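Local coordinates for ParA (Salmonella enterica subsp. enterica serovar Newport str. SL317, PDB 3EZF), which probably acts as a DNA-binding P-loop ATPase in plasmid partition and in ADP-mediated transcriptional regulation, at residues I89-I93 against L143-L147; Q232-R237 against L264-A269. All coordinates share one frame; numbering follows the deposited sequence.

Contact 1 (I89-I93 against L143-L147)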
# COMPACT_ATOMS: atom_id res chain seq x y z
N ILE A 89 -31.32 -14.57 -2.81
CA ILE A 89 -30.36 -15.43 -2.13
C ILE A 89 -31.01 -16.01 -0.88
O ILE A 89 -30.70 -17.14 -0.49
CB ILE A 89 -29.08 -14.65 -1.70
CG1 ILE A 89 -28.34 -14.10 -2.92
CG2 ILE A 89 -28.16 -15.56 -0.88
CD1 ILE A 89 -27.77 -15.16 -3.81
N GLN A 90 -31.90 -15.26 -0.24
CA GLN A 90 -32.56 -15.74 0.98
C GLN A 90 -33.65 -16.73 0.67
O GLN A 90 -33.82 -17.71 1.39
CB GLN A 90 -33.17 -14.60 1.80
CG GLN A 90 -32.42 -14.29 3.11
CD GLN A 90 -32.29 -15.49 4.04
OE1 GLN A 90 -31.25 -15.68 4.67
NE2 GLN A 90 -33.33 -16.29 4.13
N ASN A 91 -34.41 -16.46 -0.39
CA ASN A 91 -35.47 -17.36 -0.82
C ASN A 91 -34.87 -18.75 -1.08
O ASN A 91 -35.37 -19.76 -0.57
CB ASN A 91 -36.12 -16.82 -2.10
CG ASN A 91 -36.83 -15.49 -1.88
OD1 ASN A 91 -37.37 -14.89 -2.82
ND2 ASN A 91 -36.85 -15.03 -0.64
N VAL A 92 -33.78 -18.78 -1.86
CA VAL A 92 -33.07 -20.00 -2.18
C VAL A 92 -32.59 -20.70 -0.90
O VAL A 92 -32.73 -21.92 -0.76
CB VAL A 92 -31.84 -19.72 -3.07
CG1 VAL A 92 -31.04 -21.02 -3.32
CG2 VAL A 92 -32.30 -19.12 -4.39
N ILE A 93 -32.00 -19.93 0.02
CA ILE A 93 -31.52 -20.49 1.28
C ILE A 93 -32.69 -21.03 2.08
O ILE A 93 -32.57 -22.06 2.75
CB ILE A 93 -30.82 -19.42 2.12
CG1 ILE A 93 -29.52 -19.02 1.42
CG2 ILE A 93 -30.58 -19.93 3.54
CD1 ILE A 93 -28.85 -17.82 2.02
N LEU A 143 -24.64 -21.68 -1.64
CA LEU A 143 -25.81 -21.05 -1.01
C LEU A 143 -26.46 -21.96 0.02
O LEU A 143 -26.99 -21.50 1.03
CB LEU A 143 -26.85 -20.65 -2.06
CG LEU A 143 -26.52 -19.61 -3.14
CD1 LEU A 143 -27.76 -19.37 -4.00
CD2 LEU A 143 -26.11 -18.30 -2.52
N ARG A 144 -26.41 -23.26 -0.23
CA ARG A 144 -26.97 -24.24 0.68
C ARG A 144 -26.29 -24.20 2.04
O ARG A 144 -26.74 -24.84 2.99
CB ARG A 144 -26.77 -25.64 0.11
CG ARG A 144 -25.34 -25.86 -0.36
CD ARG A 144 -25.04 -27.32 -0.50
NE ARG A 144 -25.15 -27.99 0.79
CZ ARG A 144 -24.84 -29.27 0.99
NH1 ARG A 144 -24.40 -29.99 -0.04
NH2 ARG A 144 -24.98 -29.79 2.21
N HIS A 145 -25.18 -23.46 2.12
CA HIS A 145 -24.43 -23.36 3.37
C HIS A 145 -24.87 -22.17 4.22
O HIS A 145 -24.59 -22.14 5.41
CB HIS A 145 -22.93 -23.24 3.10
CG HIS A 145 -22.34 -24.42 2.40
ND1 HIS A 145 -22.42 -25.70 2.90
CD2 HIS A 145 -21.66 -24.52 1.23
CE1 HIS A 145 -21.82 -26.54 2.07
NE2 HIS A 145 -21.35 -25.84 1.05
N ASP A 146 -25.56 -21.20 3.62
CA ASP A 146 -26.01 -20.03 4.36
C ASP A 146 -24.80 -19.51 5.13
O ASP A 146 -24.88 -19.23 6.32
CB ASP A 146 -27.12 -20.41 5.35
CG ASP A 146 -27.97 -19.22 5.78
OD1 ASP A 146 -27.57 -18.07 5.52
OD2 ASP A 146 -29.04 -19.44 6.39
N LEU A 147 -23.67 -19.41 4.44
CA LEU A 147 -22.41 -18.96 5.02
C LEU A 147 -22.48 -17.58 5.69
O LEU A 147 -23.05 -16.63 5.14
CB LEU A 147 -21.33 -18.97 3.94
CG LEU A 147 -20.19 -19.98 4.08
CD1 LEU A 147 -20.73 -21.31 4.55
CD2 LEU A 147 -19.44 -20.11 2.75
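L143 holds its CG beside the backbone N (chi1 -63°) with CD1 extended away from CA (chi2 -178°), which spreads its two methyls towards different residues of helix 89-98. CD1 meets V92 CG1 at 3.7 Å, that methyl being the branch of V92 set anti to its backbone N (chi1 176°). CD2 lies 3.8 Å from I89 CD1 and equally near I89 CG2, so it faces both branches of the isoleucine. In both pairs the side chains run across each other at about a right angle, and each brings methyl against methyl. These two residues, about one turn apart on the helix, each take one methyl of the leucine, and F44 of strand 43-44 touches all three side chains.

The patch joins the winged helix-turn-helix portion, to which helix 89-98 belongs, to the P-loop NTPase fold, where 143-147 leads from helix 129-138 into strand 149-153. I93 reaches further along that loop: its CG1 is 3.6 Å from L143 O, the oxygen that also accepts D146 N in a 3.0 Å backbone bond. I93 CG2 rests on the D146 carboxylate, 3.5 Å from its CG, while CD1 comes within 3.7 Å of D146 OD1. The charge of D146 is met by salt bridges from K103 to OD2 and from R137 to OD1, and a bound sulfate lies about 4 Å from this side chain.

Contact 2 (Q232-R237 against L264-A269). Unlike the reference sequence in segment 232-237: Q232 (reference Pro), Y233 (reference Ser), I235 (reference Val).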
# COMPACT_ATOMS: atom_id res chain seq x y z
N GLN A 232 -0.65 -8.71 25.24
CA GLN A 232 -0.79 -7.92 24.03
C GLN A 232 -1.04 -8.68 22.75
O GLN A 232 -1.50 -8.10 21.78
CB GLN A 232 0.43 -7.03 23.82
CG GLN A 232 1.69 -7.81 23.57
CD GLN A 232 2.87 -6.91 23.35
OE1 GLN A 232 4.00 -7.31 23.64
NE2 GLN A 232 2.63 -5.70 22.84
N TYR A 233 -0.74 -9.97 22.72
CA TYR A 233 -0.92 -10.74 21.49
C TYR A 233 -2.10 -11.72 21.51
O TYR A 233 -2.23 -12.56 20.63
CB TYR A 233 0.38 -11.48 21.14
CG TYR A 233 1.56 -10.54 20.91
CD1 TYR A 233 2.82 -10.82 21.46
CD2 TYR A 233 1.41 -9.37 20.16
CE1 TYR A 233 3.89 -9.95 21.27
CE2 TYR A 233 2.48 -8.49 19.96
CZ TYR A 233 3.72 -8.79 20.52
OH TYR A 233 4.77 -7.92 20.33
N GLU A 234 -2.96 -11.60 22.51
CA GLU A 234 -4.12 -12.47 22.61
C GLU A 234 -5.39 -11.65 22.67
O GLU A 234 -6.48 -12.21 22.82
CB GLU A 234 -4.05 -13.35 23.86
CG GLU A 234 -2.82 -14.23 23.96
CD GLU A 234 -2.85 -15.17 25.17
OE1 GLU A 234 -3.65 -14.93 26.10
OE2 GLU A 234 -2.07 -16.15 25.21
N ILE A 235 -5.27 -10.33 22.55
CA ILE A 235 -6.43 -9.45 22.60
C ILE A 235 -7.45 -9.75 21.50
O ILE A 235 -8.63 -9.87 21.77
CB ILE A 235 -6.06 -7.96 22.49
CG1 ILE A 235 -4.87 -7.63 23.40
CG2 ILE A 235 -7.26 -7.12 22.90
CD1 ILE A 235 -5.07 -8.02 24.85
N LEU A 236 -6.97 -9.87 20.26
CA LEU A 236 -7.85 -10.15 19.12
C LEU A 236 -8.76 -11.36 19.35
O LEU A 236 -9.94 -11.31 19.06
CB LEU A 236 -7.03 -10.37 17.83
CG LEU A 236 -7.66 -10.11 16.45
CD1 LEU A 236 -6.90 -10.90 15.41
CD2 LEU A 236 -9.11 -10.51 16.40
N ARG A 237 -8.21 -12.45 19.89
CA ARG A 237 -9.01 -13.65 20.12
C ARG A 237 -9.96 -13.47 21.29
O ARG A 237 -11.06 -14.00 21.29
CB ARG A 237 -8.10 -14.86 20.41
CG ARG A 237 -8.30 -16.09 19.50
CD ARG A 237 -9.63 -16.86 19.64
NE ARG A 237 -9.83 -17.70 18.45
CZ ARG A 237 -10.77 -18.64 18.29
NH1 ARG A 237 -11.65 -18.91 19.25
NH2 ARG A 237 -10.84 -19.31 17.14
N LEU A 264 0.92 -9.90 14.73
CA LEU A 264 1.09 -10.85 15.83
C LEU A 264 -0.27 -11.30 16.40
O LEU A 264 -0.49 -12.49 16.61
CB LEU A 264 1.94 -10.22 16.94
CG LEU A 264 3.48 -10.20 16.91
CD1 LEU A 264 4.01 -11.54 17.34
CD2 LEU A 264 3.99 -9.84 15.54
N ASN A 265 -1.16 -10.35 16.64
CA ASN A 265 -2.48 -10.68 17.16
C ASN A 265 -3.21 -11.52 16.13
O ASN A 265 -3.88 -12.49 16.47
CB ASN A 265 -3.28 -9.41 17.48
CG ASN A 265 -3.23 -9.06 18.96
OD1 ASN A 265 -3.81 -9.75 19.80
ND2 ASN A 265 -2.55 -7.98 19.28
N GLY A 266 -3.07 -11.15 14.85
CA GLY A 266 -3.71 -11.93 13.81
C GLY A 266 -3.26 -13.38 13.80
O GLY A 266 -4.06 -14.29 13.94
N LEU A 267 -1.96 -13.61 13.63
CA LEU A 267 -1.42 -14.96 13.62
C LEU A 267 -1.79 -15.72 14.87
O LEU A 267 -2.00 -16.93 14.82
CB LEU A 267 0.10 -14.93 13.53
CG LEU A 267 0.77 -14.57 12.22
CD1 LEU A 267 2.24 -14.77 12.37
CD2 LEU A 267 0.24 -15.45 11.10
N ALA A 268 -1.86 -15.01 16.00
CA ALA A 268 -2.15 -15.62 17.29
C ALA A 268 -3.59 -16.08 17.53
O ALA A 268 -3.87 -16.72 18.54
CB ALA A 268 -1.72 -14.66 18.42
N ALA A 269 -4.50 -15.78 16.61
CA ALA A 269 -5.90 -16.14 16.80
C ALA A 269 -6.47 -16.92 15.65
O ALA A 269 -7.62 -17.38 15.71
CB ALA A 269 -6.73 -14.88 17.00
O HOH W 1 -4.97 -12.74 19.25
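N265 reaches from its helix into the turn Q232-E234 and the first turn of helix 235-241, and each of its side-chain atoms meets something there. CB packs against L236 CB at 3.9 Å. CG then passes close to the backbone of Y233, 3.8 Å from its CA. At the tip the amide divides its two functions: OD1 accepts L236 N over 3.2 Å in a nearly straight bond (N-H...O 175°), although the donor stands well above the carbonyl plane, and ND2 donates to Q232 O at 2.7 Å. The second bond is more bent, at 140°, but ND2 lies in the plane of the Q232 carbonyl. E234 occupies the N-cap position of helix 235-241, so OD1 serves a first-turn N-H of that helix from outside it. With both amide atoms engaged, the rotation of the group is restrained; ND2 also donates to P261 O, and Q232 O also accepts W219 NE1.

Beside it, the Y233 ring is sandwiched between aliphatic carbons. L264 CG sits 3.9 Å from the ring centroid, a CH-pi contact 22° off the normal, and Q232 CG covers the opposite face. R237 turns the edge of its guanidinium towards A269 O, with NE 3.5 Å away, while NH1 forms a salt bridge with D242. The contact joins the start of helix 235-241 to the later part of helix 261-267, which lies on the beta-alpha-beta connection from strand 250-254 to strand 272-277; helix 294-303 packs on L264, Y233 and A268, and helix 177-182 on L236 and N265.

Overall arrangement
Both contacts are largely buried, yet they lie on opposite sides of the chain's centre, with their own centres 32 Å apart, and share no helix or strand. Contact 1 bridges two parts of the protein, the winged helix-turn-helix portion and the NTPase fold; contact 2 stays within the latter, joining two helices beside its parallel sheet. Their chemistry differs accordingly. Contact 1 buries 282 Å², chiefly through branched aliphatic groups, and its one charged participant finds its ion-pair partners outside the two segments. Contact 2 buries 469 Å² and adds directed bonding, in which a side-chain amide bonds to main-chain groups, to its aromatic and aliphatic packing.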